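Local coordinates for purine nucleoside phosphorylase (Anopheles gambiae, PDB 2P4S), which catalyses the phosphorolytic cleavage of inosine, guanosine and their 2'-deoxy forms to the free purine base and pentose 1-phosphate in purine salvage, at residues A[162-167]-A[191-196]; A[183-188]-A[316-321]; A[289-294]-A[300-305]. All blocks are in the same frame, centred on the assembly; numbering follows the deposited sequence.

Contact 1 (A[162-167]-A[191-196])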
ATOM      1  N   PRO A 162     -24.143  30.510   5.640  1.00 26.35           N
ATOM      2  CA  PRO A 162     -23.206  30.073   6.684  1.00 26.26           C
ATOM      3  C   PRO A 162     -22.440  28.799   6.285  1.00 26.25           C
ATOM      4  O   PRO A 162     -23.044  27.730   5.950  1.00 25.75           O
ATOM      5  CB  PRO A 162     -24.106  29.817   7.907  1.00 25.56           C
ATOM      6  CG  PRO A 162     -25.460  29.649   7.365  1.00 27.04           C
ATOM      7  CD  PRO A 162     -25.544  30.425   6.090  1.00 25.47           C
ATOM      8  N   VAL A 163     -21.114  28.937   6.333  1.00 25.28           N
ATOM      9  CA  VAL A 163     -20.171  27.830   6.077  1.00 24.99           C
ATOM     10  C   VAL A 163     -19.175  27.704   7.254  1.00 25.78           C
ATOM     11  O   VAL A 163     -19.041  28.610   8.088  1.00 24.96           O
ATOM     12  CB  VAL A 163     -19.418  27.971   4.678  1.00 23.85           C
ATOM     13  CG1 VAL A 163     -20.396  28.122   3.507  1.00 21.04           C
ATOM     14  CG2 VAL A 163     -18.469  29.159   4.667  1.00 23.06           C
ATOM     15  N   MET A 164     -18.540  26.545   7.317  1.00 27.09           N
ATOM     16  CA  MET A 164     -17.451  26.233   8.226  1.00 28.76           C
ATOM     17  C   MET A 164     -16.269  25.878   7.305  1.00 28.97           C
ATOM     18  O   MET A 164     -16.329  24.929   6.533  1.00 28.81           O
ATOM     19  CB  MET A 164     -17.836  24.995   9.001  1.00 28.69           C
ATOM     20  CG  MET A 164     -16.970  24.721  10.163  1.00 32.27           C
ATOM     21  SD  MET A 164     -17.546  23.193  10.877  1.00 30.64           S
ATOM     22  CE  MET A 164     -19.242  23.269  10.624  1.00 34.46           C
ATOM     23  N   CYS A 165     -15.192  26.628   7.408  1.00 28.83           N
ATOM     24  CA  CYS A 165     -14.134  26.553   6.461  1.00 28.45           C
ATOM     25  C   CYS A 165     -12.757  26.216   7.096  1.00 26.83           C
ATOM     26  O   CYS A 165     -12.261  26.939   7.989  1.00 26.95           O
ATOM     27  CB  CYS A 165     -14.162  27.871   5.716  1.00 29.78           C
ATOM     28  SG  CYS A 165     -13.030  27.889   4.421  1.00 38.77           S
ATOM     29  N   MET A 166     -12.189  25.066   6.711  1.00 24.63           N
ATOM     30  CA  MET A 166     -10.811  24.723   7.047  1.00 24.21           C
ATOM     31  C   MET A 166      -9.849  25.455   6.159  1.00 22.72           C
ATOM     32  O   MET A 166      -9.633  25.084   5.003  1.00 22.77           O
ATOM     33  CB  MET A 166     -10.547  23.236   6.954  1.00 23.05           C
ATOM     34  CG  MET A 166     -10.941  22.479   8.192  1.00 23.95           C
ATOM     35  SD  MET A 166     -10.651  20.712   7.952  1.00 28.66           S
ATOM     36  CE  MET A 166      -8.868  20.529   8.188  1.00 24.74           C
ATOM     37  N   GLN A 167      -9.285  26.524   6.690  1.00 22.18           N
ATOM     38  CA  GLN A 167      -8.280  27.264   5.965  1.00 22.51           C
ATOM     39  C   GLN A 167      -6.922  26.623   6.208  1.00 22.88           C
ATOM     40  O   GLN A 167      -6.199  26.967   7.178  1.00 22.80           O
ATOM     41  CB  GLN A 167      -8.274  28.717   6.400  1.00 22.52           C
ATOM     42  CG  GLN A 167      -7.424  29.579   5.488  1.00 25.62           C
ATOM     43  CD  GLN A 167      -7.361  31.021   5.971  1.00 29.05           C
ATOM     44  OE1 GLN A 167      -7.639  31.299   7.136  1.00 26.98           O
ATOM     45  NE2 GLN A 167      -6.987  31.931   5.081  1.00 28.49           N
ATOM     46  N   ILE A 191     -21.314  19.107  14.387  1.00 24.51           N
ATOM     47  CA  ILE A 191     -21.820  20.478  14.331  1.00 23.39           C
ATOM     48  C   ILE A 191     -23.094  20.657  13.476  1.00 24.56           C
ATOM     49  O   ILE A 191     -23.769  21.669  13.615  1.00 24.76           O
ATOM     50  CB  ILE A 191     -20.685  21.403  13.846  1.00 23.76           C
ATOM     51  CG1 ILE A 191     -19.664  21.600  14.994  1.00 21.34           C
ATOM     52  CG2 ILE A 191     -21.200  22.727  13.198  1.00 20.26           C
ATOM     53  CD1 ILE A 191     -18.374  22.245  14.544  1.00 21.18           C
ATOM     54  N   GLY A 192     -23.398  19.695  12.589  1.00 24.51           N
ATOM     55  CA  GLY A 192     -24.544  19.763  11.716  1.00 24.39           C
ATOM     56  C   GLY A 192     -24.305  20.018  10.232  1.00 25.13           C
ATOM     57  O   GLY A 192     -25.264  20.196   9.514  1.00 25.57           O
ATOM     58  N   CYS A 193     -23.055  20.064   9.754  1.00 25.36           N
ATOM     59  CA  CYS A 193     -22.802  20.068   8.291  1.00 24.52           C
ATOM     60  C   CYS A 193     -23.373  18.817   7.626  1.00 24.02           C
ATOM     61  O   CYS A 193     -23.107  17.678   8.080  1.00 23.71           O
ATOM     62  CB  CYS A 193     -21.315  20.197   7.960  1.00 24.38           C
ATOM     63  SG  CYS A 193     -20.558  21.712   8.544  1.00 24.40           S
ATOM     64  N   THR A 194     -24.159  19.037   6.558  1.00 23.43           N
ATOM     65  CA  THR A 194     -24.751  17.949   5.765  1.00 22.38           C
ATOM     66  C   THR A 194     -23.899  17.726   4.513  1.00 21.45           C
ATOM     67  O   THR A 194     -23.951  16.675   3.887  1.00 21.50           O
ATOM     68  CB  THR A 194     -26.249  18.261   5.310  1.00 21.88           C
ATOM     69  OG1 THR A 194     -26.269  19.524   4.672  1.00 24.21           O
ATOM     70  CG2 THR A 194     -27.260  18.282   6.482  1.00 23.09           C
ATOM     71  N   HIS A 195     -23.124  18.734   4.150  1.00 20.76           N
ATOM     72  CA  HIS A 195     -22.333  18.705   2.931  1.00 20.53           C
ATOM     73  C   HIS A 195     -20.880  18.934   3.257  1.00 20.86           C
ATOM     74  O   HIS A 195     -20.580  19.752   4.137  1.00 20.89           O
ATOM     75  CB  HIS A 195     -22.806  19.753   1.914  1.00 20.28           C
ATOM     76  CG  HIS A 195     -24.128  19.402   1.289  1.00 21.95           C
ATOM     77  ND1 HIS A 195     -25.281  19.238   2.034  1.00 23.96           N
ATOM     78  CD2 HIS A 195     -24.466  19.123   0.007  1.00 22.74           C
ATOM     79  CE1 HIS A 195     -26.279  18.908   1.229  1.00 24.97           C
ATOM     80  NE2 HIS A 195     -25.808  18.821  -0.005  1.00 23.35           N
ATOM     81  N   LEU A 196     -20.009  18.173   2.570  1.00 19.97           N
ATOM     82  CA  LEU A 196     -18.582  18.491   2.463  1.00 19.61           C
ATOM     83  C   LEU A 196     -18.158  18.928   1.057  1.00 19.56           C
ATOM     84  O   LEU A 196     -18.383  18.199   0.091  1.00 20.79           O
ATOM     85  CB  LEU A 196     -17.720  17.312   2.944  1.00 18.73           C
ATOM     86  CG  LEU A 196     -16.197  17.548   2.912  1.00 18.37           C
ATOM     87  CD1 LEU A 196     -15.725  18.640   3.958  1.00 15.18           C
ATOM     88  CD2 LEU A 196     -15.427  16.194   3.029  1.00 17.43           C
TER
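Met164, in the strand 161-167, puts its thioether end against Ile191 and Cys193, the residues on either side of the turn that closes the helix 178-191. CB leaves the strand pointing at that turn but meets no side chain of 191-196. With CG anti to the backbone N (chi1 -167°) and the next bond extended, the chain runs straight out as far as the sulfur. SD then lies 3.9 Å from Ile191 CD1 and 4.1 Å from Cys193 SG, so one sulfur borders both partners, and the contact rests on these two approaches. Beyond a bend at chi3, CE is modelled 3.3 Å from Ile191 CG2, but it also comes implausibly near Cys193 SG, so the exact position of this methyl is doubtful. Gly192, with positive phi, ends the helix in a Schellman motif, and beyond it Cys193 faces Met164 too. Met188, one turn back in the helix, also touches both Met164 and Cys193. The arrangement belongs to a beta-alpha-beta crossover: 161-167 and 195-204 both run parallel to the strand 112-116 between them, to which Met164 gives its backbone bonds. Apolar carbons and sulfurs make this buried contact, which therefore implies cohesion by dispersion and shape, without directional bonds across it.

Contact 2 (A[183-188]-A[316-321])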
ATOM      1  N   MET A 183     -10.330  13.640  10.836  1.00 20.50           N
ATOM      2  CA  MET A 183     -11.054  14.034  12.066  1.00 20.21           C
ATOM      3  C   MET A 183     -11.949  15.329  11.987  1.00 19.58           C
ATOM      4  O   MET A 183     -13.050  15.370  12.541  1.00 19.48           O
ATOM      5  CB  MET A 183     -10.088  14.054  13.272  1.00 21.21           C
ATOM      6  CG  MET A 183     -10.660  14.741  14.538  1.00 23.72           C
ATOM      7  SD  MET A 183     -10.349  16.511  14.649  1.00 33.94           S
ATOM      8  CE  MET A 183      -8.604  16.611  14.348  1.00 33.07           C
ATOM      9  N   PRO A 184     -11.461  16.412  11.359  1.00 19.62           N
ATOM     10  CA  PRO A 184     -12.312  17.602  11.232  1.00 18.92           C
ATOM     11  C   PRO A 184     -13.613  17.412  10.462  1.00 19.22           C
ATOM     12  O   PRO A 184     -14.598  18.168  10.693  1.00 19.41           O
ATOM     13  CB  PRO A 184     -11.411  18.573  10.487  1.00 20.30           C
ATOM     14  CG  PRO A 184      -9.986  18.105  10.884  1.00 18.13           C
ATOM     15  CD  PRO A 184     -10.091  16.649  10.845  1.00 18.52           C
ATOM     16  N   VAL A 185     -13.655  16.401   9.590  1.00 18.90           N
ATOM     17  CA  VAL A 185     -14.923  15.981   8.956  1.00 17.98           C
ATOM     18  C   VAL A 185     -15.953  15.411   9.945  1.00 18.68           C
ATOM     19  O   VAL A 185     -17.148  15.636   9.771  1.00 18.03           O
ATOM     20  CB  VAL A 185     -14.691  14.986   7.760  1.00 18.51           C
ATOM     21  CG1 VAL A 185     -15.994  14.592   7.075  1.00 15.08           C
ATOM     22  CG2 VAL A 185     -13.679  15.579   6.727  1.00 17.74           C
ATOM     23  N   ARG A 186     -15.517  14.633  10.942  1.00 20.92           N
ATOM     24  CA  ARG A 186     -16.455  14.107  11.983  1.00 21.44           C
ATOM     25  C   ARG A 186     -16.989  15.251  12.847  1.00 21.77           C
ATOM     26  O   ARG A 186     -18.166  15.280  13.162  1.00 22.20           O
ATOM     27  CB  ARG A 186     -15.806  13.112  12.897  1.00 21.73           C
ATOM     28  CG  ARG A 186     -15.048  11.971  12.250  1.00 23.40           C
ATOM     29  CD  ARG A 186     -15.969  10.901  11.980  1.00 23.31           C
ATOM     30  NE  ARG A 186     -15.429   9.569  12.221  1.00 25.76           N
ATOM     31  CZ  ARG A 186     -15.848   8.491  11.548  1.00 28.28           C
ATOM     32  NH1 ARG A 186     -16.805   8.599  10.575  1.00 29.71           N
ATOM     33  NH2 ARG A 186     -15.318   7.311  11.828  1.00 28.58           N
ATOM     34  N   VAL A 187     -16.124  16.209  13.170  1.00 21.86           N
ATOM     35  CA  VAL A 187     -16.511  17.433  13.853  1.00 22.86           C
ATOM     36  C   VAL A 187     -17.541  18.272  13.045  1.00 23.26           C
ATOM     37  O   VAL A 187     -18.561  18.674  13.599  1.00 24.87           O
ATOM     38  CB  VAL A 187     -15.256  18.300  14.238  1.00 23.01           C
ATOM     39  CG1 VAL A 187     -15.698  19.570  14.882  1.00 21.50           C
ATOM     40  CG2 VAL A 187     -14.342  17.519  15.180  1.00 21.97           C
ATOM     41  N   MET A 188     -17.272  18.550  11.767  1.00 23.07           N
ATOM     42  CA  MET A 188     -18.252  19.194  10.885  1.00 22.79           C
ATOM     43  C   MET A 188     -19.644  18.521  10.959  1.00 22.50           C
ATOM     44  O   MET A 188     -20.654  19.191  11.121  1.00 23.44           O
ATOM     45  CB  MET A 188     -17.755  19.232   9.434  1.00 23.26           C
ATOM     46  CG  MET A 188     -16.582  20.165   9.132  1.00 23.89           C
ATOM     47  SD  MET A 188     -15.896  19.830   7.461  1.00 23.50           S
ATOM     48  CE  MET A 188     -14.795  21.227   7.315  1.00 24.21           C
ATOM     49  N   CYS A 316     -20.371   9.094   7.613  1.00 21.89           N
ATOM     50  CA  CYS A 316     -21.323   9.952   8.338  1.00 24.78           C
ATOM     51  C   CYS A 316     -22.641  10.246   7.629  1.00 24.01           C
ATOM     52  O   CYS A 316     -23.458  10.934   8.214  1.00 24.26           O
ATOM     53  CB  CYS A 316     -20.759  11.393   8.402  1.00 24.47           C
ATOM     54  SG  CYS A 316     -19.439  11.613   9.345  1.00 32.72           S
ATOM     55  N   GLY A 317     -22.769   9.885   6.352  1.00 24.24           N
ATOM     56  CA  GLY A 317     -23.966  10.174   5.544  1.00 22.76           C
ATOM     57  C   GLY A 317     -23.951  11.557   4.918  1.00 22.94           C
ATOM     58  O   GLY A 317     -24.997  12.049   4.503  1.00 24.72           O
ATOM     59  N   MET A 318     -22.797  12.228   4.874  1.00 22.42           N
ATOM     60  CA  MET A 318     -22.707  13.586   4.246  1.00 22.00           C
ATOM     61  C   MET A 318     -22.706  13.538   2.709  1.00 21.31           C
ATOM     62  O   MET A 318     -22.225  12.552   2.121  1.00 21.34           O
ATOM     63  CB  MET A 318     -21.473  14.344   4.727  1.00 21.40           C
ATOM     64  CG  MET A 318     -21.521  14.656   6.218  1.00 21.31           C
ATOM     65  SD  MET A 318     -19.933  15.276   6.844  1.00 23.26           S
ATOM     66  CE  MET A 318     -19.771  17.010   6.412  1.00 16.47           C
ATOM     67  N   THR A 319     -23.257  14.580   2.080  1.00 19.45           N
ATOM     68  CA  THR A 319     -23.167  14.754   0.621  1.00 18.73           C
ATOM     69  C   THR A 319     -21.846  15.446   0.296  1.00 18.21           C
ATOM     70  O   THR A 319     -21.488  16.396   0.975  1.00 17.16           O
ATOM     71  CB  THR A 319     -24.365  15.555   0.061  1.00 18.95           C
ATOM     72  OG1 THR A 319     -25.553  14.820   0.374  1.00 20.83           O
ATOM     73  CG2 THR A 319     -24.287  15.726  -1.469  1.00 16.30           C
ATOM     74  N   CYS A 320     -21.137  14.946  -0.722  1.00 16.98           N
ATOM     75  CA  CYS A 320     -19.785  15.396  -1.053  1.00 16.81           C
ATOM     76  C   CYS A 320     -19.663  15.950  -2.462  1.00 16.49           C
ATOM     77  O   CYS A 320     -20.232  15.388  -3.412  1.00 15.43           O
ATOM     78  CB  CYS A 320     -18.784  14.244  -0.912  1.00 16.07           C
ATOM     79  SG  CYS A 320     -18.668  13.531   0.749  1.00 20.57           S
ATOM     80  N   PHE A 321     -18.928  17.065  -2.559  1.00 15.33           N
ATOM     81  CA  PHE A 321     -18.549  17.691  -3.799  1.00 15.72           C
ATOM     82  C   PHE A 321     -17.045  17.958  -3.629  1.00 15.64           C
ATOM     83  O   PHE A 321     -16.595  18.342  -2.544  1.00 15.36           O
ATOM     84  CB  PHE A 321     -19.310  19.020  -4.019  1.00 15.10           C
ATOM     85  CG  PHE A 321     -18.835  19.781  -5.221  1.00 14.93           C
ATOM     86  CD1 PHE A 321     -18.099  20.963  -5.073  1.00 16.14           C
ATOM     87  CD2 PHE A 321     -19.061  19.277  -6.527  1.00 16.03           C
ATOM     88  CE1 PHE A 321     -17.596  21.644  -6.178  1.00 16.58           C
ATOM     89  CE2 PHE A 321     -18.572  19.956  -7.668  1.00 13.43           C
ATOM     90  CZ  PHE A 321     -17.853  21.150  -7.503  1.00 17.46           C
TER
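Met318 lays its thioether against Val185 and Met188, on the face of the helix 178-191 that looks at the start of the strand 319-329. This is the close-packed, buried half of the contact. Met318 SD sits 4.0 Å from Val185 CG1 and 4.1 Å from Val185 O, so the sulfur rests on both the side chain and the backbone of one residue. CG1 is the valine branch that reaches it, because chi1 (-178°) sets that methyl anti to the backbone N. The Met318 chain bends at its last torsion (chi3 79°), which brings CE to 4.3 Å from Met188 CB, a looser touch. Met188 itself carries its own sulfur elsewhere.

The other half, around Arg186 and Cys316, is partly open to solvent and looser, with a single approach. Arg186 starts away from 316-321, then folds back through bends at chi2 and chi3 until NH1 stands 4.2 Å from Cys316 SG, with the sulfur at the guanidinium edge and near its plane. The stronger partners of the arginine lie outside this pair: NH1 is hydrogen-bonded to His315 ND1, and Phe240 makes a cation-pi contact. From the helix 307-315, Ala313 packs on Val185 and Thr312 on Arg186, and Gly317 closes that helix in a Schellman motif before the chain enters the strand. The chemistry implies a division of labour: apolar packing by Met318 seats the strand entrance against the helix, while the arginine spends its hydrogen bond on His315 and its cation-pi contact on Phe240, leaving Cys316 a mere neighbour.

Contact 3 (A[289-294]-A[300-305]). With DIH (7-[[(3R,4R)-3-(hydroxymethyl)-4-oxidanyl-pyrrolidin-1-ium-1-yl]methyl]-3,5-dihydropyrrolo[3,2-d]pyrimidin-4-one), chain F; PO4 (phosphate ion), chain D.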
ATOM      1  N   ALA A 289       7.773   6.917 -14.641  1.00 12.29           N
ATOM      2  CA  ALA A 289       7.203   5.584 -14.681  1.00 13.58           C
ATOM      3  C   ALA A 289       5.908   5.472 -13.835  1.00 14.28           C
ATOM      4  O   ALA A 289       4.996   4.761 -14.242  1.00 14.52           O
ATOM      5  CB  ALA A 289       8.244   4.487 -14.206  1.00 11.41           C
ATOM      6  N   GLU A 290       5.892   6.087 -12.643  1.00 14.27           N
ATOM      7  CA  GLU A 290       4.680   6.166 -11.790  1.00 15.25           C
ATOM      8  C   GLU A 290       3.523   6.923 -12.480  1.00 15.59           C
ATOM      9  O   GLU A 290       2.386   6.468 -12.428  1.00 16.42           O
ATOM     10  CB  GLU A 290       4.998   6.826 -10.442  1.00 13.30           C
ATOM     11  CG  GLU A 290       5.914   5.972  -9.554  1.00 13.65           C
ATOM     12  CD  GLU A 290       6.544   6.734  -8.372  1.00 16.36           C
ATOM     13  OE1 GLU A 290       6.447   8.010  -8.286  1.00 14.64           O
ATOM     14  OE2 GLU A 290       7.150   6.045  -7.526  1.00 17.78           O
ATOM     15  N   VAL A 291       3.815   8.080 -13.093  1.00 15.33           N
ATOM     16  CA  VAL A 291       2.789   8.845 -13.756  1.00 14.70           C
ATOM     17  C   VAL A 291       2.179   8.004 -14.881  1.00 15.45           C
ATOM     18  O   VAL A 291       0.976   7.977 -15.034  1.00 14.90           O
ATOM     19  CB  VAL A 291       3.304  10.244 -14.284  1.00 15.01           C
ATOM     20  CG1 VAL A 291       2.260  10.933 -15.197  1.00 12.53           C
ATOM     21  CG2 VAL A 291       3.674  11.191 -13.131  1.00 11.22           C
ATOM     22  N   LYS A 292       3.015   7.274 -15.618  1.00 16.61           N
ATOM     23  CA  LYS A 292       2.561   6.382 -16.714  1.00 17.28           C
ATOM     24  C   LYS A 292       1.671   5.274 -16.213  1.00 16.91           C
ATOM     25  O   LYS A 292       0.607   5.013 -16.776  1.00 16.37           O
ATOM     26  CB  LYS A 292       3.750   5.752 -17.456  1.00 17.65           C
ATOM     27  CG  LYS A 292       4.446   6.702 -18.381  1.00 21.83           C
ATOM     28  CD  LYS A 292       5.494   5.982 -19.219  1.00 25.98           C
ATOM     29  CE  LYS A 292       6.306   7.008 -20.048  1.00 27.17           C
ATOM     30  NZ  LYS A 292       7.647   6.442 -20.389  1.00 28.51           N
ATOM     31  N   MET A 293       2.107   4.613 -15.151  1.00 17.18           N
ATOM     32  CA  MET A 293       1.290   3.570 -14.558  1.00 17.62           C
ATOM     33  C   MET A 293      -0.060   4.146 -14.049  1.00 16.45           C
ATOM     34  O   MET A 293      -1.119   3.530 -14.249  1.00 14.82           O
ATOM     35  CB  MET A 293       2.044   2.900 -13.414  1.00 18.08           C
ATOM     36  CG  MET A 293       1.068   2.375 -12.411  1.00 20.27           C
ATOM     37  SD  MET A 293       1.852   1.818 -11.000  1.00 23.01           S
ATOM     38  CE  MET A 293       0.454   1.258 -10.026  1.00 23.75           C
ATOM     39  N   LEU A 294      -0.026   5.303 -13.362  1.00 14.97           N
ATOM     40  CA  LEU A 294      -1.285   5.861 -12.817  1.00 15.23           C
ATOM     41  C   LEU A 294      -2.302   6.283 -13.905  1.00 15.57           C
ATOM     42  O   LEU A 294      -3.470   5.986 -13.781  1.00 15.82           O
ATOM     43  CB  LEU A 294      -1.021   6.980 -11.791  1.00 13.39           C
ATOM     44  CG  LEU A 294      -0.267   6.553 -10.543  1.00 12.40           C
ATOM     45  CD1 LEU A 294       0.269   7.770  -9.747  1.00 12.38           C
ATOM     46  CD2 LEU A 294      -1.132   5.611  -9.666  1.00 10.10           C
ATOM     47  N   ASP A 300      -6.643  10.779 -13.593  1.00 14.10           N
ATOM     48  CA  ASP A 300      -6.418  12.060 -14.290  1.00 14.09           C
ATOM     49  C   ASP A 300      -5.652  13.078 -13.495  1.00 13.79           C
ATOM     50  O   ASP A 300      -4.990  13.911 -14.088  1.00 13.21           O
ATOM     51  CB  ASP A 300      -7.746  12.693 -14.766  1.00 13.69           C
ATOM     52  CG  ASP A 300      -8.467  11.785 -15.707  1.00 15.27           C
ATOM     53  OD1 ASP A 300      -8.024  11.628 -16.887  1.00 22.39           O
ATOM     54  OD2 ASP A 300      -9.413  11.158 -15.256  1.00 12.90           O
ATOM     55  N   ALA A 301      -5.779  13.036 -12.169  1.00 12.69           N
ATOM     56  CA  ALA A 301      -5.203  14.071 -11.297  1.00 14.09           C
ATOM     57  C   ALA A 301      -4.548  13.396 -10.100  1.00 13.55           C
ATOM     58  O   ALA A 301      -5.136  12.529  -9.501  1.00 13.70           O
ATOM     59  CB  ALA A 301      -6.269  15.107 -10.826  1.00 13.47           C
ATOM     60  N   ILE A 302      -3.315  13.779  -9.804  1.00 13.74           N
ATOM     61  CA  ILE A 302      -2.551  13.144  -8.734  1.00 13.98           C
ATOM     62  C   ILE A 302      -2.308  14.125  -7.596  1.00 13.98           C
ATOM     63  O   ILE A 302      -1.777  15.225  -7.817  1.00 14.56           O
ATOM     64  CB  ILE A 302      -1.178  12.589  -9.215  1.00 14.31           C
ATOM     65  CG1 ILE A 302      -1.360  11.492 -10.304  1.00 14.39           C
ATOM     66  CG2 ILE A 302      -0.399  12.003  -7.991  1.00 11.80           C
ATOM     67  CD1 ILE A 302      -0.033  11.222 -11.212  1.00 13.68           C
ATOM     68  N   GLY A 303      -2.685  13.718  -6.387  1.00 13.62           N
ATOM     69  CA  GLY A 303      -2.551  14.575  -5.243  1.00 14.16           C
ATOM     70  C   GLY A 303      -2.101  13.815  -4.024  1.00 15.09           C
ATOM     71  O   GLY A 303      -1.642  12.688  -4.159  1.00 14.62           O
ATOM     72  N   MET A 304      -2.258  14.431  -2.838  1.00 15.71           N
ATOM     73  CA  MET A 304      -1.845  13.815  -1.565  1.00 16.53           C
ATOM     74  C   MET A 304      -2.830  14.036  -0.410  1.00 17.45           C
ATOM     75  O   MET A 304      -2.407  14.082   0.741  1.00 18.43           O
ATOM     76  CB  MET A 304      -0.471  14.368  -1.134  1.00 16.62           C
ATOM     77  CG  MET A 304       0.633  14.181  -2.185  1.00 15.14           C
ATOM     78  SD  MET A 304       2.143  14.904  -1.618  1.00 17.56           S
ATOM     79  CE  MET A 304       3.268  14.677  -3.017  1.00 16.79           C
ATOM     80  N   SER A 305      -4.138  14.167  -0.673  1.00 17.79           N
ATOM     81  CA  SER A 305      -5.079  14.482   0.404  1.00 17.77           C
ATOM     82  C   SER A 305      -6.483  14.017   0.039  1.00 19.07           C
ATOM     83  O   SER A 305      -6.638  13.210  -0.903  1.00 18.87           O
ATOM     84  CB  SER A 305      -5.057  15.976   0.681  1.00 17.76           C
ATOM     85  OG  SER A 305      -5.739  16.662  -0.356  1.00 19.34           O
TER
HETATM   86  O5' DIH F 401       3.233  21.135  -3.382  1.00 18.22           O
HETATM   87  C5' DIH F 401       3.060  19.933  -2.606  1.00 18.39           C
HETATM   88  C4' DIH F 401       1.660  19.982  -2.043  1.00 18.57           C
HETATM   89  C6' DIH F 401       0.610  20.199  -3.156  1.00 16.89           C
HETATM   90  C3' DIH F 401       1.326  18.672  -1.363  1.00 16.77           C
HETATM   91  O3' DIH F 401       0.471  18.952  -0.253  1.00 15.14           O
HETATM   92  C2' DIH F 401       0.510  17.925  -2.402  1.00 14.53           C
HETATM   93  N1' DIH F 401      -0.296  19.023  -3.023  1.00 16.27           N
HETATM   94  C10 DIH F 401      -0.999  18.532  -4.219  1.00 13.21           C
HETATM   95  C9  DIH F 401      -0.218  18.385  -5.507  1.00 13.77           C
HETATM   96  C8  DIH F 401      -0.040  19.403  -6.481  1.00 13.76           C
HETATM   97  N7  DIH F 401       0.686  18.890  -7.512  1.00 14.43           N
HETATM   98  C5  DIH F 401       0.987  17.590  -7.255  1.00 12.86           C
HETATM   99  C6  DIH F 401       1.686  16.512  -8.011  1.00 14.19           C
HETATM  100  O6  DIH F 401       2.220  16.722  -9.177  1.00 15.95           O
HETATM  101  N1  DIH F 401       1.737  15.312  -7.395  1.00 13.84           N
HETATM  102  C2  DIH F 401       1.196  15.063  -6.164  1.00 14.24           C
HETATM  103  N3  DIH F 401       0.531  16.000  -5.470  1.00 13.24           N
HETATM  104  C4  DIH F 401       0.421  17.258  -6.014  1.00 13.35           C
HETATM  105  P   PO4 D 503      -3.417  19.773  -0.977  1.00 17.31           P
HETATM  106  O1  PO4 D 503      -4.073  20.778  -1.869  1.00 17.23           O
HETATM  107  O2  PO4 D 503      -3.811  20.092   0.465  1.00 17.48           O
HETATM  108  O3  PO4 D 503      -3.834  18.376  -1.247  1.00 16.91           O
HETATM  109  O4  PO4 D 503      -1.935  19.878  -1.185  1.00 16.98           O
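Ser305 OG, at the C-terminal end of 300-305, donates a hydrogen bond of 2.7 Å to phosphate O3. Its chi1 of 74° places the hydroxyl between the backbone N and the carbonyl carbon. Ser118 N, Ala201 N and Arg169 NH1 hold the same anion, which occupies the phosphate site of the enzyme. Upstream of the serine, Met304 and Ile302 line the bound transition-state analogue, the methionine reaching its pyrrolidine as well as its base. Met304 is extended beyond CG, and lies along the inhibitor: SD is 3.5 Å from DIH C2', and CE is 3.8 Å from DIH C2. Ile302 CG2 comes within 3.9 Å of that same C2 from the opposite side of the base plane, and Gly303 CA is 3.4 Å from DIH N3.

Ile302 is also the residue that joins the two segments. Its other branch points at the helix 288-296, where CD1 packs 3.8 Å from Leu294 CD1, the two side chains meeting at about a right angle. Val291 CG2, 4.2 Å from the same Ile302 CD1, adds a lighter touch. Strand 272-279, this helix and strand 301-303 form a beta-alpha-beta unit. Leu294 also packs on Phe226 of a neighbouring subunit, and Glu290 OE2 is hydrogen-bonded to Asn222 N of that subunit, so the helix lies at the trimer interface. Glu286, Asn328, Tyr173 and His342 hydrogen-bond the inhibitor. DIH N1' lies 2.6 Å from phosphate O4, a closeness that probably reflects attraction between the cationic ring and the anion, consistent with mimicry of a cationic ribosyl transition state. One short segment thus pairs polar grip on phosphate with apolar walls for the purine.

Contacts 1 and 2 are neighbours, their centres 8 Å apart, and share the helix 178-191; strands 195-204 and 319-329 lie side by side in the sheet, with backbone bonds between Thr319 and both Thr194 and Leu196 tying the two contacts together. Along the chain their segments interleave. Contact 3 sits across the centre of the chain, about 29 Å from contact 1 and 25 Å from contact 2, centre to centre, and its segments fall between those of contact 2 in sequence. Its strand 301-303 pairs with 195-204, so one mixed sheet links the crossover packing to this active-site strand, and the helix 288-296 that packs on it faces the neighbouring subunit.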